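Local atomic coordinates of UDP-N-acetylmuramate--L-alanine ligase (Thermotoga maritima, PDB entry 1J6U), a protein that catalyses the ATP-dependent addition of L-alanine to UDP-N-acetylmuramate, a cytoplasmic step of bacterial peptidoglycan biosynthesis. Residues E321-T333 against V429-G441. Sequence-based numbering, arbitrary orientation.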
loop_
_atom_site.group_PDB
_atom_site.type_symbol
_atom_site.label_atom_id
_atom_site.label_comp_id
_atom_site.label_asym_id
_atom_site.label_seq_id
_atom_site.Cartn_x
_atom_site.Cartn_y
_atom_site.Cartn_z
ATOM N N GLU A 321 -22.443 -8.054 17.885
ATOM C CA GLU A 321 -23.235 -8.920 18.752
ATOM C C GLU A 321 -22.356 -10.078 19.178
ATOM O O GLU A 321 -22.382 -10.579 20.295
ATOM C CB GLU A 321 -24.414 -9.536 18.009
ATOM C CG GLU A 321 -25.508 -8.583 17.602
ATOM C CD GLU A 321 -26.710 -9.321 17.020
ATOM O OE1 GLU A 321 -26.760 -10.570 17.155
ATOM O OE2 GLU A 321 -27.606 -8.655 16.443
ATOM N N THR A 322 -21.502 -10.472 18.275
ATOM C CA THR A 322 -20.731 -11.655 18.543
ATOM C C THR A 322 -19.269 -11.451 18.930
ATOM O O THR A 322 -18.584 -12.386 19.393
ATOM C CB THR A 322 -20.905 -12.466 17.287
ATOM O OG1 THR A 322 -21.228 -13.805 17.629
ATOM C CG2 THR A 322 -19.729 -12.317 16.393
ATOM N N ASN A 323 -18.830 -10.198 18.780
ATOM C CA ASN A 323 -17.464 -9.771 19.002
ATOM C C ASN A 323 -16.531 -10.552 18.044
ATOM O O ASN A 323 -15.512 -11.148 18.448
ATOM C CB ASN A 323 -17.021 -9.946 20.465
ATOM C CG ASN A 323 -15.685 -9.277 20.714
ATOM O OD1 ASN A 323 -15.311 -8.325 20.004
ATOM N ND2 ASN A 323 -14.957 -9.752 21.706
ATOM N N ILE A 324 -16.906 -10.555 16.767
ATOM C CA ILE A 324 -16.113 -11.233 15.749
ATOM C C ILE A 324 -15.611 -10.270 14.678
ATOM O O ILE A 324 -16.366 -9.459 14.135
ATOM C CB ILE A 324 -16.923 -12.373 15.081
ATOM C CG1 ILE A 324 -16.890 -13.584 15.990
ATOM C CG2 ILE A 324 -16.300 -12.775 13.733
ATOM C CD1 ILE A 324 -17.946 -14.592 15.637
ATOM N N TYR A 325 -14.328 -10.370 14.370
ATOM C CA TYR A 325 -13.737 -9.509 13.347
ATOM C C TYR A 325 -13.031 -10.290 12.250
ATOM O O TYR A 325 -12.381 -11.312 12.497
ATOM C CB TYR A 325 -12.670 -8.568 13.966
ATOM C CG TYR A 325 -13.183 -7.575 14.995
ATOM C CD1 TYR A 325 -13.469 -7.991 16.282
ATOM C CD2 TYR A 325 -13.349 -6.205 14.681
ATOM C CE1 TYR A 325 -13.897 -7.101 17.247
ATOM C CE2 TYR A 325 -13.782 -5.280 15.656
ATOM C CZ TYR A 325 -14.042 -5.753 16.937
ATOM O OH TYR A 325 -14.373 -4.929 17.961
ATOM N N VAL A 326 -13.131 -9.794 11.035
ATOM C CA VAL A 326 -12.384 -10.383 9.931
ATOM C C VAL A 326 -11.518 -9.202 9.476
ATOM O O VAL A 326 -12.010 -8.138 9.053
ATOM C CB VAL A 326 -13.310 -10.869 8.770
ATOM C CG1 VAL A 326 -12.448 -11.350 7.615
ATOM C CG2 VAL A 326 -14.230 -12.024 9.255
ATOM N N ILE A 327 -10.221 -9.395 9.562
ATOM C CA ILE A 327 -9.271 -8.348 9.202
ATOM C C ILE A 327 -8.330 -8.803 8.072
ATOM O O ILE A 327 -7.861 -9.952 8.063
ATOM C CB ILE A 327 -8.438 -7.943 10.476
ATOM C CG1 ILE A 327 -9.369 -7.308 11.511
ATOM C CG2 ILE A 327 -7.354 -6.905 10.129
ATOM C CD1 ILE A 327 -8.652 -6.844 12.792
ATOM N N ASP A 328 -8.073 -7.894 7.127
ATOM C CA ASP A 328 -7.164 -8.132 5.994
ATOM C C ASP A 328 -5.815 -7.435 6.119
ATOM O O ASP A 328 -5.737 -6.248 6.429
ATOM C CB ASP A 328 -7.800 -7.653 4.695
ATOM C CG ASP A 328 -9.023 -8.446 4.332
ATOM O OD1 ASP A 328 -8.893 -9.676 4.290
ATOM O OD2 ASP A 328 -10.100 -7.864 4.081
ATOM N N ASP A 329 -4.749 -8.166 5.870
ATOM C CA ASP A 329 -3.441 -7.564 5.911
ATOM C C ASP A 329 -2.490 -8.214 4.927
ATOM O O ASP A 329 -2.383 -9.426 4.871
ATOM C CB ASP A 329 -2.822 -7.616 7.298
ATOM C CG ASP A 329 -1.667 -6.640 7.433
ATOM O OD1 ASP A 329 -0.489 -7.046 7.260
ATOM O OD2 ASP A 329 -1.956 -5.445 7.677
ATOM N N TYR A 330 -1.806 -7.353 4.178
ATOM C CA TYR A 330 -0.839 -7.674 3.139
ATOM C C TYR A 330 0.412 -8.363 3.617
ATOM O O TYR A 330 1.161 -8.863 2.808
ATOM C CB TYR A 330 -0.386 -6.371 2.482
ATOM C CG TYR A 330 -0.495 -6.340 1.008
ATOM C CD1 TYR A 330 -1.528 -7.018 0.359
ATOM C CD2 TYR A 330 0.368 -5.553 0.246
ATOM C CE1 TYR A 330 -1.715 -6.908 -1.022
ATOM C CE2 TYR A 330 0.188 -5.432 -1.151
ATOM C CZ TYR A 330 -0.865 -6.115 -1.771
ATOM O OH TYR A 330 -1.102 -5.987 -3.123
ATOM N N ALA A 331 0.671 -8.381 4.914
ATOM C CA ALA A 331 1.924 -8.961 5.383
ATOM C C ALA A 331 2.348 -10.267 4.701
ATOM O O ALA A 331 1.524 -11.169 4.497
ATOM C CB ALA A 331 1.873 -9.156 6.900
ATOM N N HIS A 332 3.638 -10.368 4.365
ATOM C CA HIS A 332 4.185 -11.561 3.723
ATOM C C HIS A 332 5.563 -11.890 4.243
ATOM O O HIS A 332 6.126 -12.929 3.975
ATOM C CB HIS A 332 4.246 -11.381 2.221
ATOM C CG HIS A 332 5.012 -10.184 1.793
ATOM N ND1 HIS A 332 4.423 -8.948 1.622
ATOM C CD2 HIS A 332 6.332 -10.020 1.537
ATOM C CE1 HIS A 332 5.350 -8.073 1.280
ATOM N NE2 HIS A 332 6.517 -8.697 1.222
ATOM N N THR A 333 6.069 -10.999 5.050
ATOM C CA THR A 333 7.381 -11.114 5.637
ATOM C C THR A 333 7.285 -11.487 7.094
ATOM O O THR A 333 6.332 -11.146 7.764
ATOM C CB THR A 333 8.070 -9.746 5.507
ATOM O OG1 THR A 333 8.633 -9.650 4.202
ATOM C CG2 THR A 333 9.085 -9.521 6.565
ATOM N N VAL A 429 -16.006 -20.821 13.261
ATOM C CA VAL A 429 -16.385 -19.486 13.677
ATOM C C VAL A 429 -16.718 -19.438 15.150
ATOM O O VAL A 429 -17.699 -19.983 15.577
ATOM C CB VAL A 429 -17.573 -18.973 12.918
ATOM C CG1 VAL A 429 -17.964 -17.595 13.452
ATOM C CG2 VAL A 429 -17.226 -18.861 11.452
ATOM N N SER A 430 -15.889 -18.770 15.932
ATOM C CA SER A 430 -16.135 -18.632 17.360
ATOM C C SER A 430 -16.276 -17.149 17.771
ATOM O O SER A 430 -15.707 -16.270 17.132
ATOM C CB SER A 430 -14.982 -19.270 18.127
ATOM O OG SER A 430 -13.743 -18.850 17.574
ATOM N N GLU A 431 -17.042 -16.884 18.824
ATOM C CA GLU A 431 -17.225 -15.535 19.358
ATOM C C GLU A 431 -15.893 -15.024 19.866
ATOM O O GLU A 431 -14.977 -15.816 20.131
ATOM C CB GLU A 431 -18.058 -15.534 20.612
ATOM C CG GLU A 431 -19.393 -16.092 20.555
ATOM C CD GLU A 431 -20.043 -16.002 21.935
ATOM O OE1 GLU A 431 -19.380 -16.374 22.977
ATOM O OE2 GLU A 431 -21.216 -15.543 21.943
ATOM N N ASN A 432 -15.837 -13.711 20.085
ATOM C CA ASN A 432 -14.651 -13.040 20.624
ATOM C C ASN A 432 -13.408 -13.466 19.915
ATOM O O ASN A 432 -12.412 -13.834 20.549
ATOM C CB ASN A 432 -14.514 -13.348 22.107
ATOM C CG ASN A 432 -15.743 -12.943 22.861
ATOM O OD1 ASN A 432 -16.333 -11.896 22.572
ATOM N ND2 ASN A 432 -16.161 -13.764 23.814
ATOM N N THR A 433 -13.465 -13.409 18.593
ATOM C CA THR A 433 -12.338 -13.853 17.820
ATOM C C THR A 433 -12.094 -12.950 16.664
ATOM O O THR A 433 -13.024 -12.421 16.031
ATOM C CB THR A 433 -12.555 -15.302 17.277
ATOM O OG1 THR A 433 -12.678 -16.200 18.380
ATOM C CG2 THR A 433 -11.368 -15.754 16.448
ATOM N N VAL A 434 -10.812 -12.758 16.412
ATOM C CA VAL A 434 -10.395 -11.941 15.313
ATOM C C VAL A 434 -9.755 -12.869 14.317
ATOM O O VAL A 434 -8.802 -13.572 14.643
ATOM C CB VAL A 434 -9.343 -10.914 15.740
ATOM C CG1 VAL A 434 -8.702 -10.295 14.472
ATOM C CG2 VAL A 434 -10.002 -9.834 16.633
ATOM N N PHE A 435 -10.289 -12.877 13.107
ATOM C CA PHE A 435 -9.708 -13.703 12.064
ATOM C C PHE A 435 -8.913 -12.780 11.149
ATOM O O PHE A 435 -9.469 -11.907 10.456
ATOM C CB PHE A 435 -10.794 -14.417 11.253
ATOM C CG PHE A 435 -11.647 -15.292 12.067
ATOM C CD1 PHE A 435 -12.827 -14.819 12.590
ATOM C CD2 PHE A 435 -11.259 -16.597 12.342
ATOM C CE1 PHE A 435 -13.639 -15.642 13.393
ATOM C CE2 PHE A 435 -12.048 -17.417 13.136
ATOM C CZ PHE A 435 -13.247 -16.940 13.666
ATOM N N LEU A 436 -7.604 -12.962 11.173
ATOM C CA LEU A 436 -6.732 -12.169 10.328
ATOM C C LEU A 436 -6.337 -12.975 9.095
ATOM O O LEU A 436 -5.589 -13.958 9.211
ATOM C CB LEU A 436 -5.442 -11.829 11.055
ATOM C CG LEU A 436 -5.500 -11.145 12.393
ATOM C CD1 LEU A 436 -4.091 -11.180 13.033
ATOM C CD2 LEU A 436 -6.021 -9.742 12.191
ATOM N N PHE A 437 -6.828 -12.561 7.932
ATOM C CA PHE A 437 -6.459 -13.201 6.688
ATOM C C PHE A 437 -5.236 -12.428 6.147
ATOM O O PHE A 437 -5.352 -11.345 5.568
ATOM C CB PHE A 437 -7.606 -13.130 5.706
ATOM C CG PHE A 437 -8.655 -14.120 5.973
ATOM C CD1 PHE A 437 -9.609 -13.889 6.954
ATOM C CD2 PHE A 437 -8.710 -15.302 5.234
ATOM C CE1 PHE A 437 -10.611 -14.815 7.186
ATOM C CE2 PHE A 437 -9.709 -16.233 5.468
ATOM C CZ PHE A 437 -10.662 -15.988 6.441
ATOM N N VAL A 438 -4.073 -13.029 6.321
ATOM C CA VAL A 438 -2.816 -12.424 5.961
ATOM C C VAL A 438 -2.107 -12.856 4.697
ATOM O O VAL A 438 -1.805 -14.032 4.521
ATOM C CB VAL A 438 -1.848 -12.645 7.102
ATOM C CG1 VAL A 438 -0.548 -11.858 6.854
ATOM C CG2 VAL A 438 -2.558 -12.278 8.410
ATOM N N GLY A 439 -1.800 -11.889 3.842
ATOM C CA GLY A 439 -1.055 -12.181 2.640
ATOM C C GLY A 439 -1.220 -11.224 1.488
ATOM O O GLY A 439 -2.237 -10.565 1.369
ATOM N N ALA A 440 -0.230 -11.190 0.597
ATOM C CA ALA A 440 -0.270 -10.269 -0.533
ATOM C C ALA A 440 -1.034 -10.812 -1.730
ATOM O O ALA A 440 -1.399 -10.064 -2.643
ATOM C CB ALA A 440 1.136 -9.916 -0.926
ATOM N N GLY A 441 -1.309 -12.111 -1.714
ATOM C CA GLY A 441 -2.005 -12.703 -2.838
ATOM C C GLY A 441 -3.493 -12.930 -2.779
ATOM O O GLY A 441 -4.268 -12.084 -2.322
HETATM O O HOH W 1 -6.679 -10.824 3.472
#
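Asn323 holds its amide opposite its own backbone N (chi1 -170°), while Asn432 turns CG beside its backbone N (chi1 -57°), and the two side chains meet at about a right angle. Asn323 ND2 donates to Asn432 OD1 at 2.7 Å. The acceptor lies in the amide plane of Asn323, but the two amide planes are 61° apart. Asn323 ND2 also bonds to Glu351. Without the amide, as with an alanine here, Asn432 OD1 and the Glu351 carboxylate would probably lose the donor they share at the start of the strand pair.

Beyond it, strands 324-329 and 433-438 run parallel. Backbone bonds alternate along them, from Tyr325 N to Thr433 O through to Gly439 N, which reaches Asp329 O at 2.7 Å. Ile327 and Leu436 lie side by side and point the same way. They pack tightly, with Ile327 CB 3.5 Å from Leu436 CD2. Ile327 CD1 extends to Val434 CG1 at 3.8 Å. On the other face, Ile324 CG2 meets the edge of the Phe435 ring, and Val326 CG1 touches Phe437 CD1 at 3.9 Å. A water donates to both Asp328 OD1 and Phe437 O; the same OD1 also bonds to Ser447.

Past the strands, Ala440 CB sits over the centre of one face of the Tyr330 ring in a CH-pi contact. An Asx turn, Ala331 N to Asp329 OD1, shapes the bend there. His332 follows, its side chain about 7 Å from that of Asp123, a predicted ATP-binding residue.

Both strands are interior to the sheet of the C-terminal Mur ligase domain. Strand 314-319 flanks 324-329 antiparallel, and strand 352-357 flanks 433-438 in parallel. Helix 443-457 covers the Val326 and Phe435 face through Phe450, whereas Phe348 packs against Ile327 and Val434 on the other.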